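Local coordinates for protein ABC transporter (Caldanaerobius, PDB 4G68) that probably binds xylan-derived oligosaccharides outside the cell as the solute-binding component of an ABC transporter in a thermophilic, xylan-using bacterium, at residues Ser121-Gly126 against Gly143-Ile148; Leu323-Asn328 against Arg337-Leu342; Asp137-Asn142 against Gly147-Gln152; Lys85-Ile90 against Gly104-Pro109. All coordinates share one frame; numbering follows the deposited sequence.

Interaction 1. Residues Ser121-Gly126 against Gly143-Ile148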
loop_
_atom_site.group_PDB
_atom_site.type_symbol
_atom_site.label_atom_id
_atom_site.label_comp_id
_atom_site.label_asym_id
_atom_site.label_seq_id
_atom_site.Cartn_x
_atom_site.Cartn_y
_atom_site.Cartn_z
ATOM N N SER C 121 -1.710 3.510 -27.787
ATOM C CA SER C 121 -2.562 3.303 -28.975
ATOM C C SER C 121 -3.970 2.831 -28.595
ATOM O O SER C 121 -4.891 2.934 -29.427
ATOM C CB SER C 121 -1.946 2.324 -29.993
ATOM O OG SER C 121 -1.842 1.015 -29.445
ATOM N N TYR C 122 -4.115 2.277 -27.393
ATOM C CA TYR C 122 -5.433 1.821 -26.912
ATOM C C TYR C 122 -6.104 2.802 -25.946
ATOM O O TYR C 122 -7.129 2.474 -25.354
ATOM C CB TYR C 122 -5.396 0.474 -26.245
ATOM C CG TYR C 122 -4.794 -0.681 -27.010
ATOM C CD1 TYR C 122 -5.625 -1.578 -27.758
ATOM C CD2 TYR C 122 -3.424 -0.942 -26.923
ATOM C CE1 TYR C 122 -5.085 -2.653 -28.419
ATOM C CE2 TYR C 122 -2.856 -2.030 -27.584
ATOM C CZ TYR C 122 -3.678 -2.863 -28.334
ATOM O OH TYR C 122 -3.103 -3.922 -28.946
ATOM N N LEU C 123 -5.556 4.017 -25.821
ATOM C CA LEU C 123 -6.063 4.982 -24.859
ATOM C C LEU C 123 -6.584 6.274 -25.495
ATOM O O LEU C 123 -6.705 7.312 -24.830
ATOM C CB LEU C 123 -5.010 5.276 -23.762
ATOM C CG LEU C 123 -4.521 4.064 -22.977
ATOM C CD1 LEU C 123 -3.458 4.462 -21.954
ATOM C CD2 LEU C 123 -5.714 3.378 -22.330
ATOM N N ASN C 124 -6.876 6.188 -26.792
ATOM C CA ASN C 124 -7.426 7.269 -27.514
ATOM C C ASN C 124 -8.907 7.050 -27.707
ATOM O O ASN C 124 -9.524 7.747 -28.527
ATOM C CB ASN C 124 -6.752 7.373 -28.877
ATOM C CG ASN C 124 -5.401 8.086 -28.816
ATOM O OD1 ASN C 124 -4.513 7.838 -29.625
ATOM N ND2 ASN C 124 -5.246 8.981 -27.836
ATOM N N ASP C 125 -9.478 6.103 -26.947
ATOM C CA ASP C 125 -10.886 5.775 -27.092
ATOM C C ASP C 125 -11.700 6.469 -26.044
ATOM O O ASP C 125 -12.899 6.138 -25.908
ATOM C CB ASP C 125 -11.106 4.235 -27.017
ATOM C CG ASP C 125 -10.679 3.621 -25.670
ATOM O OD1 ASP C 125 -10.020 4.285 -24.845
ATOM O OD2 ASP C 125 -11.005 2.454 -25.434
ATOM N N GLY C 126 -11.076 7.417 -25.315
ATOM C CA GLY C 126 -11.765 8.075 -24.179
ATOM C C GLY C 126 -11.662 7.385 -22.794
ATOM O O GLY C 126 -12.215 7.883 -21.805
ATOM N N GLY C 143 7.494 8.798 -21.220
ATOM C CA GLY C 143 6.449 9.530 -21.992
ATOM C C GLY C 143 5.366 8.628 -22.576
ATOM O O GLY C 143 4.496 9.085 -23.318
ATOM N N LYS C 144 5.421 7.332 -22.254
ATOM C CA LYS C 144 4.531 6.340 -22.830
ATOM C C LYS C 144 3.823 5.620 -21.706
ATOM O O LYS C 144 4.364 5.537 -20.594
ATOM C CB LYS C 144 5.345 5.351 -23.672
ATOM C CG LYS C 144 5.993 6.007 -24.894
ATOM C CD LYS C 144 6.990 5.098 -25.608
ATOM C CE LYS C 144 8.268 4.901 -24.795
ATOM N NZ LYS C 144 9.205 6.060 -24.870
ATOM N N ILE C 145 2.629 5.092 -21.988
ATOM C CA ILE C 145 1.832 4.460 -20.959
ATOM C C ILE C 145 2.010 2.946 -21.076
ATOM O O ILE C 145 1.891 2.380 -22.190
ATOM C CB ILE C 145 0.327 4.721 -21.133
ATOM C CG1 ILE C 145 0.016 6.217 -21.234
ATOM C CG2 ILE C 145 -0.479 3.964 -20.058
ATOM C CD1 ILE C 145 -0.110 6.913 -19.941
ATOM N N TYR C 146 2.235 2.298 -19.929
ATOM C CA TYR C 146 2.416 0.831 -19.855
ATOM C C TYR C 146 1.456 0.022 -18.943
ATOM O O TYR C 146 1.686 -1.185 -18.721
ATOM C CB TYR C 146 3.866 0.494 -19.420
ATOM C CG TYR C 146 4.857 0.799 -20.505
ATOM C CD1 TYR C 146 5.114 -0.135 -21.512
ATOM C CD2 TYR C 146 5.476 2.039 -20.569
ATOM C CE1 TYR C 146 6.003 0.158 -22.527
ATOM C CE2 TYR C 146 6.375 2.341 -21.569
ATOM C CZ TYR C 146 6.647 1.399 -22.539
ATOM O OH TYR C 146 7.549 1.673 -23.557
ATOM N N GLY C 147 0.382 0.644 -18.456
ATOM C CA GLY C 147 -0.522 -0.041 -17.549
ATOM C C GLY C 147 -1.846 0.712 -17.441
ATOM O O GLY C 147 -1.917 1.885 -17.794
ATOM N N ILE C 148 -2.876 0.010 -16.974
ATOM C CA ILE C 148 -4.190 0.596 -16.708
ATOM C C ILE C 148 -4.274 0.695 -15.168
ATOM O O ILE C 148 -4.332 -0.326 -14.492
ATOM C CB ILE C 148 -5.343 -0.328 -17.254
ATOM C CG1 ILE C 148 -5.260 -0.530 -18.801
ATOM C CG2 ILE C 148 -6.709 0.185 -16.841
ATOM C CD1 ILE C 148 -5.079 0.733 -19.639
#
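Leu123 reaches from the loop 121-126 to two isoleucines of the 143-148 segment, Ile145 and Ile148, and the whole contact hangs on its isobutyl group. It packs the loop that follows helix 108-112 against the start of strand 144-160, in the sheet of a solute-binding protein lobe. The CB of Leu123 already points at the second segment. From there CG stays beside the backbone N (chi1 -57°), and the fork beyond it sends one methyl to each isoleucine. CD1 goes to Ile145, touching the branch methyl: Leu123 CD1 to Ile145 CG2 is 3.6 Å. Leu123 CD1 also stands 3.9 Å from Ile145 CB and 4.0 Å from Ile145 CG1, so it rests against the branch point of that side chain rather than its far end. CD2 takes the other direction and meets a terminal methyl, with Leu123 CD2 3.8 Å from Ile148 CD1. These two side chains run past one another in opposite senses, whereas Leu123 and Ile145 cross at a slant.

The backbones stay well apart, Leu123 CA and Ile145 CA being 8.8 Å from each other. Close by, Asp120 OD2 accepts a hydrogen bond from Ile145 N, and Lys340 of helix 332-353 pairs with Asp125. Between the segments themselves everything is carbon against carbon: three buried aliphatic side chains hold loop to strand by shape and exclusion of water, with no directional bond to fix their angle.

Interaction 2. Residues Leu323-Asn328 against Arg337-Leu342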
loop_
_atom_site.group_PDB
_atom_site.type_symbol
_atom_site.label_atom_id
_atom_site.label_comp_id
_atom_site.label_asym_id
_atom_site.label_seq_id
_atom_site.Cartn_x
_atom_site.Cartn_y
_atom_site.Cartn_z
ATOM N N LEU C 323 -2.938 -2.753 -13.606
ATOM C CA LEU C 323 -2.888 -3.987 -14.410
ATOM C C LEU C 323 -1.978 -3.756 -15.619
ATOM O O LEU C 323 -2.102 -2.739 -16.285
ATOM C CB LEU C 323 -4.286 -4.413 -14.882
ATOM C CG LEU C 323 -5.352 -4.585 -13.784
ATOM C CD1 LEU C 323 -6.680 -5.053 -14.350
ATOM C CD2 LEU C 323 -4.856 -5.560 -12.719
HETATM N N MSE C 324 -1.077 -4.713 -15.887
HETATM C CA MSE C 324 -0.212 -4.640 -17.098
HETATM C C MSE C 324 -0.512 -5.833 -17.987
HETATM O O MSE C 324 -0.956 -6.886 -17.517
HETATM C CB MSE C 324 1.234 -4.541 -16.651
HETATM C CG MSE C 324 1.520 -3.102 -16.220
HETATM SE SE MSE C 324 3.442 -3.026 -15.754
HETATM C CE MSE C 324 3.457 -1.080 -15.515
ATOM N N VAL C 325 -0.297 -5.633 -19.285
ATOM C CA VAL C 325 -0.436 -6.648 -20.309
ATOM C C VAL C 325 0.984 -7.008 -20.761
ATOM O O VAL C 325 1.779 -6.131 -21.141
ATOM C CB VAL C 325 -1.246 -6.091 -21.529
ATOM C CG1 VAL C 325 -1.181 -7.051 -22.722
ATOM C CG2 VAL C 325 -2.721 -5.818 -21.132
ATOM N N SER C 326 1.272 -8.299 -20.769
ATOM C CA SER C 326 2.592 -8.779 -21.228
ATOM C C SER C 326 2.869 -8.485 -22.703
ATOM O O SER C 326 1.971 -8.600 -23.525
ATOM C CB SER C 326 2.722 -10.264 -20.960
ATOM O OG SER C 326 2.961 -10.403 -19.573
ATOM N N ALA C 327 4.121 -8.124 -23.023
ATOM C CA ALA C 327 4.496 -7.745 -24.397
ATOM C C ALA C 327 4.316 -8.954 -25.323
ATOM O O ALA C 327 3.944 -8.795 -26.484
ATOM C CB ALA C 327 5.955 -7.242 -24.440
ATOM N N ASN C 328 4.507 -10.160 -24.774
ATOM C CA ASN C 328 4.404 -11.427 -25.555
ATOM C C ASN C 328 3.044 -12.127 -25.497
ATOM O O ASN C 328 2.917 -13.321 -25.817
ATOM C CB ASN C 328 5.541 -12.395 -25.192
ATOM C CG ASN C 328 5.377 -13.017 -23.823
ATOM O OD1 ASN C 328 4.491 -12.621 -23.033
ATOM N ND2 ASN C 328 6.223 -13.992 -23.522
ATOM N N ARG C 337 -8.496 -5.139 -23.762
ATOM C CA ARG C 337 -9.923 -4.895 -23.578
ATOM C C ARG C 337 -10.376 -5.409 -22.230
ATOM O O ARG C 337 -11.054 -4.675 -21.449
ATOM C CB ARG C 337 -10.802 -5.479 -24.690
ATOM C CG ARG C 337 -12.267 -5.051 -24.585
ATOM C CD ARG C 337 -13.055 -5.385 -25.857
ATOM N NE ARG C 337 -13.029 -6.823 -26.114
ATOM C CZ ARG C 337 -13.976 -7.676 -25.731
ATOM N NH1 ARG C 337 -15.042 -7.222 -25.081
ATOM N NH2 ARG C 337 -13.850 -8.959 -26.017
ATOM N N ALA C 338 -9.985 -6.653 -21.953
ATOM C CA ALA C 338 -10.193 -7.227 -20.652
ATOM C C ALA C 338 -9.573 -6.452 -19.536
ATOM O O ALA C 338 -10.212 -6.289 -18.519
ATOM C CB ALA C 338 -9.682 -8.663 -20.622
ATOM N N ALA C 339 -8.296 -6.065 -19.675
ATOM C CA ALA C 339 -7.606 -5.311 -18.616
ATOM C C ALA C 339 -8.430 -4.047 -18.303
ATOM O O ALA C 339 -8.756 -3.804 -17.114
ATOM C CB ALA C 339 -6.173 -4.940 -19.003
ATOM N N LYS C 340 -8.804 -3.287 -19.343
ATOM C CA LYS C 340 -9.686 -2.113 -19.137
ATOM C C LYS C 340 -10.938 -2.372 -18.308
ATOM O O LYS C 340 -11.289 -1.567 -17.407
ATOM C CB LYS C 340 -10.117 -1.547 -20.463
ATOM C CG LYS C 340 -9.049 -0.725 -21.112
ATOM C CD LYS C 340 -9.594 -0.054 -22.361
ATOM C CE LYS C 340 -8.619 -0.092 -23.502
ATOM N NZ LYS C 340 -9.119 0.708 -24.660
ATOM N N TYR C 341 -11.612 -3.469 -18.616
ATOM C CA TYR C 341 -12.810 -3.913 -17.847
ATOM C C TYR C 341 -12.413 -4.354 -16.424
ATOM O O TYR C 341 -12.971 -3.919 -15.458
ATOM C CB TYR C 341 -13.575 -5.036 -18.598
ATOM C CG TYR C 341 -14.553 -5.825 -17.754
ATOM C CD1 TYR C 341 -15.920 -5.510 -17.777
ATOM C CD2 TYR C 341 -14.125 -6.917 -16.961
ATOM C CE1 TYR C 341 -16.846 -6.235 -17.030
ATOM C CE2 TYR C 341 -15.037 -7.629 -16.188
ATOM C CZ TYR C 341 -16.393 -7.290 -16.237
ATOM O OH TYR C 341 -17.352 -7.984 -15.506
ATOM N N LEU C 342 -11.428 -5.206 -16.312
ATOM C CA LEU C 342 -11.015 -5.687 -14.994
ATOM C C LEU C 342 -10.592 -4.550 -14.056
ATOM O O LEU C 342 -10.941 -4.571 -12.863
ATOM C CB LEU C 342 -9.837 -6.609 -15.179
ATOM C CG LEU C 342 -10.187 -7.955 -15.804
ATOM C CD1 LEU C 342 -8.874 -8.707 -15.983
ATOM C CD2 LEU C 342 -11.199 -8.695 -14.871
#
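Leu323, near the end of strand 317-325, turns its side chain to helix 337-342, which runs almost exactly against the strand: the short axes of 323-325 and 337-342 make 177° and come within 8.9 Å. Its chi1 of -55° puts CG on the backbone N side, and one methyl carries the contact. Leu323 CD1 lies 3.6 Å from Leu342 CB, the leucine side chains crossing at about a right angle, and 3.7 Å from the backbone oxygen Ala339 O. The methyl therefore rests on the helix close to its main chain. At this point the backbones are also nearest, with Leu323 CA 6.5 Å from Ala339 CA.

Met324, modelled as selenomethionine, points to the other side of the strand, where it packs on Phe99 and Thr101 of strand 98-102. Val325 turns back to the helix, as strand alternation requires. Val325 CG2 lies 4.1 Å from Ala339 CB, a looser touch than that of Leu323. Beyond it the chain leaves the helix: Ser326 OG bonds to Pro96 O, and Asn328 ND2 to Asn93 O.

Phe43 of strand 40-45 touches both Leu323 and Leu342 and extends the apolar layer. This is helix-on-sheet packing in an alpha/beta lobe, the helix 332-353 following its strand in the chain and lying back along it. The small side chain of Ala339 is consistent with the close approach of the backbones. The contact is packing of buried hydrocarbon, with one methyl also against a main-chain carbonyl oxygen; no polar pair joins the two segments.

Interaction 3. Residues Asp137-Asn142 against Gly147-Gln152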
loop_
_atom_site.group_PDB
_atom_site.type_symbol
_atom_site.label_atom_id
_atom_site.label_comp_id
_atom_site.label_asym_id
_atom_site.label_seq_id
_atom_site.Cartn_x
_atom_site.Cartn_y
_atom_site.Cartn_z
ATOM N N ASP C 137 0.056 8.919 -14.320
ATOM C CA ASP C 137 1.451 9.366 -14.049
ATOM C C ASP C 137 2.418 8.216 -13.680
ATOM O O ASP C 137 3.516 8.123 -14.242
ATOM C CB ASP C 137 1.486 10.433 -12.948
ATOM C CG ASP C 137 0.627 11.652 -13.288
ATOM O OD1 ASP C 137 0.092 11.710 -14.416
ATOM O OD2 ASP C 137 0.499 12.552 -12.423
ATOM N N ASN C 138 2.027 7.358 -12.730
ATOM C CA ASN C 138 2.941 6.306 -12.289
ATOM C C ASN C 138 3.180 5.170 -13.292
ATOM O O ASN C 138 4.266 4.604 -13.291
ATOM C CB ASN C 138 2.538 5.764 -10.925
ATOM C CG ASN C 138 2.983 6.669 -9.809
ATOM O OD1 ASN C 138 4.090 7.142 -9.832
ATOM N ND2 ASN C 138 2.116 6.902 -8.820
ATOM N N VAL C 139 2.192 4.871 -14.139
ATOM C CA VAL C 139 2.321 3.896 -15.217
ATOM C C VAL C 139 2.963 4.483 -16.501
ATOM O O VAL C 139 3.083 3.792 -17.495
ATOM C CB VAL C 139 0.959 3.219 -15.563
ATOM C CG1 VAL C 139 0.384 2.462 -14.351
ATOM C CG2 VAL C 139 -0.054 4.244 -16.073
ATOM N N THR C 140 3.380 5.754 -16.450
ATOM C CA THR C 140 4.030 6.421 -17.576
ATOM C C THR C 140 5.565 6.289 -17.405
ATOM O O THR C 140 6.127 6.655 -16.367
ATOM C CB THR C 140 3.635 7.924 -17.685
ATOM O OG1 THR C 140 2.210 8.036 -17.823
ATOM C CG2 THR C 140 4.288 8.586 -18.920
ATOM N N TYR C 141 6.210 5.710 -18.418
ATOM C CA TYR C 141 7.654 5.586 -18.446
ATOM C C TYR C 141 8.152 6.058 -19.810
ATOM O O TYR C 141 7.683 5.586 -20.861
ATOM C CB TYR C 141 8.057 4.134 -18.239
ATOM C CG TYR C 141 7.546 3.487 -16.963
ATOM C CD1 TYR C 141 8.382 3.310 -15.857
ATOM C CD2 TYR C 141 6.228 3.041 -16.878
ATOM C CE1 TYR C 141 7.906 2.726 -14.696
ATOM C CE2 TYR C 141 5.751 2.423 -15.762
ATOM C CZ TYR C 141 6.571 2.278 -14.653
ATOM O OH TYR C 141 6.044 1.645 -13.556
ATOM N N ASN C 142 9.100 6.990 -19.776
ATOM C CA ASN C 142 9.621 7.589 -20.992
ATOM C C ASN C 142 8.457 8.128 -21.848
ATOM O O ASN C 142 8.446 7.951 -23.052
ATOM C CB ASN C 142 10.409 6.536 -21.763
ATOM C CG ASN C 142 11.470 5.878 -20.910
ATOM O OD1 ASN C 142 12.449 6.524 -20.517
ATOM N ND2 ASN C 142 11.279 4.583 -20.597
ATOM N N GLY C 147 0.382 0.644 -18.456
ATOM C CA GLY C 147 -0.522 -0.041 -17.549
ATOM C C GLY C 147 -1.846 0.712 -17.441
ATOM O O GLY C 147 -1.917 1.885 -17.794
ATOM N N ILE C 148 -2.876 0.010 -16.974
ATOM C CA ILE C 148 -4.190 0.596 -16.708
ATOM C C ILE C 148 -4.274 0.695 -15.168
ATOM O O ILE C 148 -4.332 -0.326 -14.492
ATOM C CB ILE C 148 -5.343 -0.328 -17.254
ATOM C CG1 ILE C 148 -5.260 -0.530 -18.801
ATOM C CG2 ILE C 148 -6.709 0.185 -16.841
ATOM C CD1 ILE C 148 -5.079 0.733 -19.639
ATOM N N PRO C 149 -4.272 1.924 -14.605
ATOM C CA PRO C 149 -4.324 2.056 -13.148
ATOM C C PRO C 149 -5.676 1.561 -12.647
ATOM O O PRO C 149 -6.675 1.613 -13.416
ATOM C CB PRO C 149 -4.148 3.581 -12.917
ATOM C CG PRO C 149 -3.654 4.106 -14.221
ATOM C CD PRO C 149 -4.284 3.233 -15.258
ATOM N N PHE C 150 -5.737 1.065 -11.403
ATOM C CA PHE C 150 -7.063 0.728 -10.837
ATOM C C PHE C 150 -7.282 1.170 -9.382
ATOM O O PHE C 150 -8.422 1.355 -8.972
ATOM C CB PHE C 150 -7.404 -0.745 -11.011
ATOM C CG PHE C 150 -6.677 -1.665 -10.052
ATOM C CD1 PHE C 150 -7.230 -1.979 -8.809
ATOM C CD2 PHE C 150 -5.452 -2.245 -10.412
ATOM C CE1 PHE C 150 -6.549 -2.808 -7.904
ATOM C CE2 PHE C 150 -4.789 -3.108 -9.533
ATOM C CZ PHE C 150 -5.338 -3.383 -8.278
ATOM N N ASP C 151 -6.203 1.341 -8.622
ATOM C CA ASP C 151 -6.349 1.856 -7.254
ATOM C C ASP C 151 -5.203 2.722 -6.713
ATOM O O ASP C 151 -4.144 2.842 -7.323
ATOM C CB ASP C 151 -6.862 0.757 -6.272
ATOM C CG ASP C 151 -5.770 -0.222 -5.760
ATOM O OD1 ASP C 151 -4.564 0.022 -5.896
ATOM O OD2 ASP C 151 -6.164 -1.249 -5.137
ATOM N N GLN C 152 -5.475 3.404 -5.613
ATOM C CA GLN C 152 -4.530 4.305 -5.039
ATOM C C GLN C 152 -4.386 3.938 -3.602
ATOM O O GLN C 152 -5.327 3.464 -2.989
ATOM C CB GLN C 152 -4.895 5.788 -5.177
ATOM C CG GLN C 152 -6.341 6.159 -5.373
ATOM C CD GLN C 152 -6.548 7.683 -5.480
ATOM O OE1 GLN C 152 -6.084 8.467 -4.627
ATOM N NE2 GLN C 152 -7.239 8.107 -6.554
#
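Just before the first strand of the beta hairpin formed by 140-141 and 144-160, Val139 settles its side chain on the backbone of Gly147 and the ring of Pro149. Val139 is the third residue of a type I turn, Asp137 to Thr140, in which Thr140 N bonds to Asp137 O. The backbones come close here, Val139 CA and Gly147 CA being 5.4 Å apart. At chi1 -61°, CG2 falls between the backbone N and the carbonyl carbon and does most of the touching. Val139 CG2 is 3.5 Å from Gly147 O and 4.1 Å from Pro149 CG, while Val139 CG1 stands 4.2 Å from Gly147 CA. A CB on Gly147 would point toward the valine and come within 3.2 Å of Val139 CG1, a tight fit. Gly147 N and Gly147 O are buried beneath the valine and have no hydrogen-bonding partner in the model. Cutting Val139 back to an alanine would probably open a gap over Gly147 and Pro149 and let the turn shift against the strand.

Val139 also packs on Ala322 of strand 317-325 and on Ala103, while Pro149 leans on Thr319 and Phe136. Strand 317-325 pairs antiparallel with 144-160, with a classic beta bulge where Phe150 and Asp151 face Gly321; on the other side, Ile148 and Phe150 lie against helix 332-353.

Interaction 4. Residues Lys85-Ile90 against Gly104-Pro109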
loop_
_atom_site.group_PDB
_atom_site.type_symbol
_atom_site.label_atom_id
_atom_site.label_comp_id
_atom_site.label_asym_id
_atom_site.label_seq_id
_atom_site.Cartn_x
_atom_site.Cartn_y
_atom_site.Cartn_z
ATOM N N LYS C 85 6.685 -14.492 -7.589
ATOM C CA LYS C 85 6.110 -15.175 -8.739
ATOM C C LYS C 85 6.062 -14.350 -10.024
ATOM O O LYS C 85 6.438 -14.846 -11.120
ATOM C CB LYS C 85 4.675 -15.614 -8.416
ATOM C CG LYS C 85 4.056 -16.473 -9.502
ATOM C CD LYS C 85 2.651 -16.940 -9.149
ATOM C CE LYS C 85 1.986 -17.565 -10.362
ATOM N NZ LYS C 85 0.641 -18.143 -10.065
ATOM N N ILE C 86 5.565 -13.116 -9.902
ATOM C CA ILE C 86 5.484 -12.204 -11.071
ATOM C C ILE C 86 6.877 -11.758 -11.590
ATOM O O ILE C 86 7.087 -11.666 -12.790
ATOM C CB ILE C 86 4.497 -11.006 -10.866
ATOM C CG1 ILE C 86 4.150 -10.367 -12.208
ATOM C CG2 ILE C 86 5.066 -9.924 -9.926
ATOM C CD1 ILE C 86 3.444 -11.333 -13.155
ATOM N N LYS C 87 7.814 -11.490 -10.685
ATOM C CA LYS C 87 9.184 -11.174 -11.094
ATOM C C LYS C 87 9.855 -12.300 -11.865
ATOM O O LYS C 87 10.442 -12.063 -12.941
ATOM C CB LYS C 87 10.015 -10.735 -9.895
ATOM C CG LYS C 87 9.632 -9.332 -9.422
ATOM C CD LYS C 87 10.559 -8.812 -8.336
ATOM C CE LYS C 87 10.448 -9.617 -7.064
ATOM N NZ LYS C 87 11.311 -9.059 -5.985
ATOM N N ALA C 88 9.752 -13.527 -11.331
ATOM C CA ALA C 88 10.337 -14.711 -11.974
ATOM C C ALA C 88 9.691 -15.015 -13.338
ATOM O O ALA C 88 10.392 -15.333 -14.314
ATOM C CB ALA C 88 10.252 -15.942 -11.061
ATOM N N ALA C 89 8.364 -14.891 -13.408
ATOM C CA ALA C 89 7.633 -15.063 -14.682
ATOM C C ALA C 89 8.011 -14.051 -15.768
ATOM O O ALA C 89 8.215 -14.434 -16.918
ATOM C CB ALA C 89 6.120 -15.109 -14.467
ATOM N N ILE C 90 8.131 -12.775 -15.394
ATOM C CA ILE C 90 8.478 -11.725 -16.357
ATOM C C ILE C 90 9.884 -11.972 -16.901
ATOM O O ILE C 90 10.104 -11.925 -18.118
ATOM C CB ILE C 90 8.300 -10.318 -15.771
ATOM C CG1 ILE C 90 6.799 -10.051 -15.608
ATOM C CG2 ILE C 90 8.999 -9.245 -16.643
ATOM C CD1 ILE C 90 6.476 -8.838 -14.762
ATOM N N GLY C 104 5.170 2.531 -11.115
ATOM C CA GLY C 104 6.359 3.272 -10.732
ATOM C C GLY C 104 7.582 2.369 -10.716
ATOM O O GLY C 104 7.739 1.507 -11.601
ATOM N N GLY C 105 8.460 2.618 -9.740
ATOM C CA GLY C 105 9.713 1.835 -9.501
ATOM C C GLY C 105 9.698 0.316 -9.543
ATOM O O GLY C 105 10.603 -0.284 -10.157
ATOM N N PHE C 106 8.689 -0.312 -8.921
ATOM C CA PHE C 106 8.571 -1.785 -8.926
ATOM C C PHE C 106 8.434 -2.301 -10.336
ATOM O O PHE C 106 8.945 -3.363 -10.672
ATOM C CB PHE C 106 7.331 -2.190 -8.162
ATOM C CG PHE C 106 7.081 -3.686 -8.109
ATOM C CD1 PHE C 106 7.626 -4.454 -7.068
ATOM C CD2 PHE C 106 6.236 -4.322 -9.039
ATOM C CE1 PHE C 106 7.382 -5.840 -6.991
ATOM C CE2 PHE C 106 5.970 -5.694 -8.935
ATOM C CZ PHE C 106 6.531 -6.446 -7.909
ATOM N N SER C 107 7.672 -1.590 -11.164
ATOM C CA SER C 107 7.450 -2.094 -12.521
ATOM C C SER C 107 8.460 -1.534 -13.547
ATOM O O SER C 107 8.446 -1.914 -14.739
ATOM C CB SER C 107 6.002 -1.858 -12.961
ATOM O OG SER C 107 5.086 -2.368 -12.004
ATOM N N GLN C 108 9.318 -0.613 -13.099
ATOM C CA GLN C 108 10.213 0.060 -14.061
ATOM C C GLN C 108 11.100 -0.970 -14.814
ATOM O O GLN C 108 11.187 -0.894 -16.034
ATOM C CB GLN C 108 11.050 1.168 -13.405
ATOM C CG GLN C 108 11.697 2.110 -14.418
ATOM C CD GLN C 108 12.671 3.123 -13.801
ATOM O OE1 GLN C 108 12.768 3.271 -12.577
ATOM N NE2 GLN C 108 13.399 3.830 -14.663
ATOM N N PRO C 109 11.719 -1.929 -14.079
ATOM C CA PRO C 109 12.534 -2.998 -14.694
ATOM C C PRO C 109 11.822 -3.783 -15.783
ATOM O O PRO C 109 12.436 -4.043 -16.845
ATOM C CB PRO C 109 12.829 -3.948 -13.518
ATOM C CG PRO C 109 12.802 -3.062 -12.314
ATOM C CD PRO C 109 11.746 -2.031 -12.597
#
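The helix turn that carries Ile86 and Lys87, part of helix 79-91, is regular, with Ala89 N bonded to Lys85 O and Ile90 N to Ile86 O, whereas Phe106 lies in the less regular lead-in to helix 108-112. There residues 105-107 have helical angles but lack the regular bonds; Ser107 N to Gly104 O and Gln108 N to Gly105 O are both weak. Gly104, at phi 91° and psi -143°, takes a backbone shape that calls for glycine. The main chains stay far apart, Lys87 CA and Ser107 CA being 9.4 Å from each other.

Ile86 points toward the segment of Phe106, Lys87 lies beside it, and Phe106 bridges the distance. Its ring is swung away from the backbone N, with CG in the extended position (chi1 179°), and the outermost carbon does the touching. Phe106 CZ is 4.3 Å from Ile86 CG2, which comes to the edge of the ring near its plane, and 4.5 Å from Lys87 CG. The lysine contributes its aliphatic stem, placed obliquely to the ring. It is a light, partly buried contact, apolar in character.

Phe106 meets Trp102 edge-to-face and touches Thr101 of strand 98-102, which leads into this loop. Ile86 packs on Phe99 of the same strand and on Trp44 of strand 40-45, so helix 79-91 is seated on the sheet, while Lys87 and Ile90 reach Phe110 of helix 108-112.

Along the chain, interaction 4 comes first, closing the path from helix 79-91 through strand 98-102 to the start of helix 108-112. Next, interaction 1 spans from the loop after that helix to strand 144-160. Interaction 3, across the hairpin of strands 140-141 and 144-160, begins inside that span and ends beyond it, so the two overlap and share Gly147 and Ile148. Interaction 2 closes last, between strand 317-325 and the helix that follows. Antiparallel pairing of strands 144-160 and 317-325 joins it to interactions 1 and 3, and Met324 packs against Tyr146 and Gly147. Tyr141 OH, bonded to Gly104 O, ties interaction 3 to interaction 4.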